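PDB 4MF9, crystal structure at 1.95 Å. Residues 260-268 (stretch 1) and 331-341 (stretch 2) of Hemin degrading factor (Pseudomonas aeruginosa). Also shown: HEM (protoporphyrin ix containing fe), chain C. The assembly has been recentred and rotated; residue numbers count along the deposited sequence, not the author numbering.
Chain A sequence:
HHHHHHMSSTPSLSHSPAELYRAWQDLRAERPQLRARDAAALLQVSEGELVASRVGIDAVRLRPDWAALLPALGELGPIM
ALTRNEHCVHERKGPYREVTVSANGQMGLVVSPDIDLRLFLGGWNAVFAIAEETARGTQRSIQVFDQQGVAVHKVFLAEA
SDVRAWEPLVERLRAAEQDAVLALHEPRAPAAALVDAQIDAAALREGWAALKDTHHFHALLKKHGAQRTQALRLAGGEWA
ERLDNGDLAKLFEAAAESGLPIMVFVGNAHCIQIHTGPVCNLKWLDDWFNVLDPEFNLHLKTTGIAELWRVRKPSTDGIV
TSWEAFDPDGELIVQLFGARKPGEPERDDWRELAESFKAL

Stretch 1, residues 260-268: LPIMVFVGN
Stretch 2, residues 331-341: ELIVQLFGARK

What holds the two stretches together? Five backbone hydrogen bonds join the two stretches, whose strands run antiparallel at 158°. Met-263 N donates to Phe-337 O (2.9 Å), and Phe-337 N returns to Met-263 O (3.0 Å). Two residues along, Phe-265 N meets Gln-335 O at 2.9 Å, almost perfectly straight, and Gln-335 N reaches Phe-265 O at 3.0 Å. Ala-339 N to Pro-261 O (3.2 Å) adds a fifth bond beyond Gly-338, the last residue of the second strand.

What register do these bonds impose? Met-263 faces Phe-337 and Phe-265 faces Gln-335 as hydrogen-bonded pairs, CA to CA 5.0 and 5.1 Å; Val-264 with Leu-336 (CA to CA 4.9 Å) and Ile-262 with Gly-338 (CA to CA 4.4 Å) are non-hydrogen-bonded pairs. Most phi/psi values are extended, such as -125/132 at Met-263, but Ile-333 turns to -74/-53. There water 1 bridges the widening strands, accepting from Gly-267 N (2.9 Å from the water O) and lying 2.9 Å from Leu-332 O.

How does the face bearing Met-263, Phe-265, Gln-335 and Phe-337 pack? Both phenylalanines have chi1 m, and their rings meet obliquely, centroids 5.0 Å apart and planes at 57°, with Phe-265 CE1 3.6 Å from Phe-337 CD2. Met-263 (m, t, p) brings SD within 3.5 Å of Gly-338 O. Heme lies beyond this face: Phe-265 CZ is 3.5 Å from HEM CHA. The model places Arg-340 NH2 only 1.5 Å from HEM O1A, a covalent distance.

What fills the remaining apolar contacts? Val-334 (p) sets CG2 against two t valines, 3.8 Å from Val-264 CG1 and 3.7 Å from Val-266 CG2. At the other end, Pro-261 CB touches Ala-339 CB at 3.9 Å.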

# COMPACT_ATOMS: atom_id res chain seq x y z
N LEU A 260 -19.71 -3.07 11.18
CA LEU A 260 -18.75 -2.31 11.92
C LEU A 260 -17.78 -1.58 10.98
O LEU A 260 -17.07 -2.17 10.26
CB LEU A 260 -17.97 -3.29 12.78
CG LEU A 260 -16.70 -3.01 13.52
CD1 LEU A 260 -16.87 -1.71 14.23
CD2 LEU A 260 -16.52 -4.03 14.61
N PRO A 261 -17.72 -0.30 11.11
CA PRO A 261 -16.75 0.50 10.34
C PRO A 261 -15.33 0.24 10.84
O PRO A 261 -15.03 0.40 12.03
CB PRO A 261 -17.18 1.94 10.64
CG PRO A 261 -17.87 1.86 11.99
CD PRO A 261 -18.57 0.53 11.98
N ILE A 262 -14.46 -0.17 9.93
CA ILE A 262 -13.09 -0.52 10.29
C ILE A 262 -12.12 0.33 9.48
O ILE A 262 -12.54 1.16 8.68
CB ILE A 262 -12.83 -1.99 10.02
CG1 ILE A 262 -13.05 -2.29 8.54
CG2 ILE A 262 -13.76 -2.86 10.88
CD1 ILE A 262 -12.73 -3.71 8.14
N MET A 263 -10.84 0.16 9.69
CA MET A 263 -9.78 0.78 8.91
C MET A 263 -8.86 -0.30 8.38
O MET A 263 -8.47 -1.14 9.13
CB MET A 263 -8.98 1.77 9.72
CG MET A 263 -9.78 2.89 10.29
SD MET A 263 -8.89 4.07 11.25
CE MET A 263 -8.07 4.90 9.91
N VAL A 264 -8.56 -0.26 7.11
CA VAL A 264 -7.70 -1.21 6.51
C VAL A 264 -6.49 -0.50 5.89
O VAL A 264 -6.69 0.23 4.98
CB VAL A 264 -8.44 -2.02 5.42
CG1 VAL A 264 -7.54 -2.99 4.76
CG2 VAL A 264 -9.68 -2.71 5.95
N PHE A 265 -5.30 -0.78 6.41
CA PHE A 265 -4.05 -0.15 5.97
C PHE A 265 -3.29 -1.14 5.10
O PHE A 265 -3.00 -2.25 5.54
CB PHE A 265 -3.14 0.17 7.18
CG PHE A 265 -3.55 1.39 7.97
CD1 PHE A 265 -4.74 1.41 8.68
CD2 PHE A 265 -2.71 2.48 8.06
CE1 PHE A 265 -5.10 2.52 9.43
CE2 PHE A 265 -3.06 3.60 8.79
CZ PHE A 265 -4.26 3.62 9.48
N VAL A 266 -2.95 -0.76 3.92
CA VAL A 266 -2.10 -1.55 3.06
C VAL A 266 -1.04 -0.70 2.40
O VAL A 266 -1.34 0.24 1.80
CB VAL A 266 -2.93 -2.28 1.97
CG1 VAL A 266 -2.06 -2.92 0.93
CG2 VAL A 266 -3.82 -3.33 2.60
N GLY A 267 0.20 -1.12 2.51
CA GLY A 267 1.25 -0.36 1.89
C GLY A 267 2.52 -1.12 1.60
O GLY A 267 2.60 -2.35 1.73
N ASN A 268 3.52 -0.36 1.19
CA ASN A 268 4.86 -0.84 0.92
C ASN A 268 5.79 0.19 1.54
O ASN A 268 5.34 1.06 2.28
CB ASN A 268 5.07 -0.97 -0.60
CG ASN A 268 4.70 0.30 -1.36
OD1 ASN A 268 5.30 1.36 -1.14
ND2 ASN A 268 3.73 0.20 -2.26
N GLU A 331 7.71 -8.26 6.87
CA GLU A 331 7.06 -7.05 6.38
C GLU A 331 5.55 -7.13 6.55
O GLU A 331 4.95 -8.19 6.40
CB GLU A 331 7.43 -6.78 4.92
CG GLU A 331 8.91 -6.51 4.68
CD GLU A 331 9.39 -5.18 5.27
OE1 GLU A 331 9.02 -4.12 4.73
OE2 GLU A 331 10.14 -5.20 6.26
N LEU A 332 4.92 -6.02 6.83
CA LEU A 332 3.51 -5.90 7.02
C LEU A 332 2.71 -6.09 5.69
O LEU A 332 2.88 -5.35 4.75
CB LEU A 332 3.22 -4.53 7.48
CG LEU A 332 3.00 -4.15 8.92
CD1 LEU A 332 2.85 -2.66 9.06
CD2 LEU A 332 1.86 -4.89 9.54
N ILE A 333 1.83 -7.09 5.65
CA ILE A 333 0.84 -7.19 4.59
C ILE A 333 -0.34 -6.24 4.62
O ILE A 333 -0.66 -5.54 3.68
CB ILE A 333 0.36 -8.66 4.47
CG1 ILE A 333 1.53 -9.60 4.20
CG2 ILE A 333 -0.77 -8.82 3.50
CD1 ILE A 333 1.27 -11.03 4.53
N VAL A 334 -1.00 -6.24 5.76
CA VAL A 334 -2.15 -5.44 6.00
C VAL A 334 -2.36 -5.24 7.50
O VAL A 334 -1.96 -6.07 8.23
CB VAL A 334 -3.37 -6.14 5.43
CG1 VAL A 334 -3.51 -7.50 6.04
CG2 VAL A 334 -4.62 -5.32 5.56
N GLN A 335 -2.94 -4.15 7.90
CA GLN A 335 -3.27 -3.89 9.30
C GLN A 335 -4.71 -3.49 9.40
O GLN A 335 -5.17 -2.75 8.57
CB GLN A 335 -2.48 -2.73 9.86
CG GLN A 335 -1.01 -2.90 10.08
CD GLN A 335 -0.39 -1.59 10.56
OE1 GLN A 335 -0.03 -1.44 11.71
NE2 GLN A 335 -0.34 -0.63 9.69
N LEU A 336 -5.36 -3.91 10.45
CA LEU A 336 -6.71 -3.54 10.71
C LEU A 336 -6.85 -2.76 12.02
O LEU A 336 -6.34 -3.18 13.00
CB LEU A 336 -7.57 -4.76 10.76
CG LEU A 336 -8.16 -5.18 9.44
CD1 LEU A 336 -7.05 -5.59 8.55
CD2 LEU A 336 -9.15 -6.28 9.67
N PHE A 337 -7.60 -1.68 11.99
CA PHE A 337 -7.96 -0.99 13.22
C PHE A 337 -9.47 -0.79 13.19
O PHE A 337 -10.13 -1.13 12.19
CB PHE A 337 -7.31 0.39 13.33
CG PHE A 337 -5.80 0.37 13.30
CD1 PHE A 337 -5.06 0.61 14.45
CD2 PHE A 337 -5.12 0.16 12.10
CE1 PHE A 337 -3.68 0.62 14.43
CE2 PHE A 337 -3.73 0.17 12.07
CZ PHE A 337 -3.02 0.39 13.24
N GLY A 338 -10.01 -0.24 14.27
CA GLY A 338 -11.39 0.23 14.26
C GLY A 338 -11.41 1.66 13.78
O GLY A 338 -10.43 2.40 13.92
N ALA A 339 -12.52 2.08 13.18
CA ALA A 339 -12.62 3.45 12.72
C ALA A 339 -12.65 4.40 13.91
O ALA A 339 -13.40 4.18 14.86
CB ALA A 339 -13.85 3.62 11.84
N ARG A 340 -11.88 5.47 13.84
CA ARG A 340 -11.73 6.42 14.91
C ARG A 340 -11.16 7.78 14.46
O ARG A 340 -10.29 7.82 13.65
CB ARG A 340 -10.85 5.75 15.96
CG ARG A 340 -10.07 6.59 16.92
CD ARG A 340 -9.16 5.68 17.75
NE ARG A 340 -7.74 5.88 17.47
CZ ARG A 340 -7.08 6.95 17.82
NH1 ARG A 340 -7.70 7.87 18.49
NH2 ARG A 340 -5.79 7.08 17.58
N LYS A 341 -11.56 8.85 15.11
CA LYS A 341 -11.02 10.17 14.88
C LYS A 341 -9.99 10.53 15.91
O LYS A 341 -10.16 10.23 17.05
CB LYS A 341 -12.10 11.19 14.96
CG LYS A 341 -13.06 11.15 13.82
CD LYS A 341 -12.56 12.02 12.68
CE LYS A 341 -12.40 13.49 13.07
NZ LYS A 341 -13.35 13.93 14.13
CHA HEM C . -2.59 5.20 12.12
CHB HEM C . -5.37 8.97 11.40
CHC HEM C . -1.60 11.34 9.59
CHD HEM C . 0.74 7.17 9.28
C1A HEM C . -3.65 6.06 12.16
C2A HEM C . -4.90 5.81 12.80
C3A HEM C . -5.65 6.87 12.61
C4A HEM C . -4.91 7.75 11.82
CMA HEM C . -7.06 7.03 13.11
CAA HEM C . -5.31 4.62 13.60
CBA HEM C . -5.94 4.89 14.99
CGA HEM C . -4.84 5.33 15.89
O1A HEM C . -4.98 6.30 16.63
O2A HEM C . -3.81 4.71 15.85
C1B HEM C . -4.52 9.91 10.86
C2B HEM C . -5.01 11.20 10.60
C3B HEM C . -3.99 11.91 10.10
C4B HEM C . -2.83 10.99 10.05
CMB HEM C . -6.40 11.69 10.88
CAB HEM C . -4.12 13.35 9.72
CBB HEM C . -3.44 13.96 8.80
C1C HEM C . -0.62 10.45 9.35
C2C HEM C . 0.63 10.76 8.87
C3C HEM C . 1.31 9.58 8.77
C4C HEM C . 0.47 8.52 9.20
CMC HEM C . 1.14 12.13 8.53
CAC HEM C . 2.67 9.45 8.30
CBC HEM C . 3.09 8.24 8.07
C1D HEM C . 0.02 6.26 10.07
C2D HEM C . 0.46 4.87 10.37
C3D HEM C . -0.47 4.35 11.17
C4D HEM C . -1.47 5.41 11.35
CMD HEM C . 1.69 4.12 9.91
CAD HEM C . -0.48 2.96 11.74
CBD HEM C . -0.06 3.02 13.21
CGD HEM C . 0.35 1.77 13.92
O1D HEM C . -0.20 1.57 14.98
O2D HEM C . 1.20 0.99 13.51
NA HEM C . -3.68 7.26 11.55
NB HEM C . -3.22 9.81 10.53
NC HEM C . -0.68 9.13 9.55
ND HEM C . -1.13 6.52 10.68
FE HEM C . -2.08 8.09 10.64
O HOH W 1 1.13 -3.04 4.54
O HOH W 2 4.95 -3.70 3.69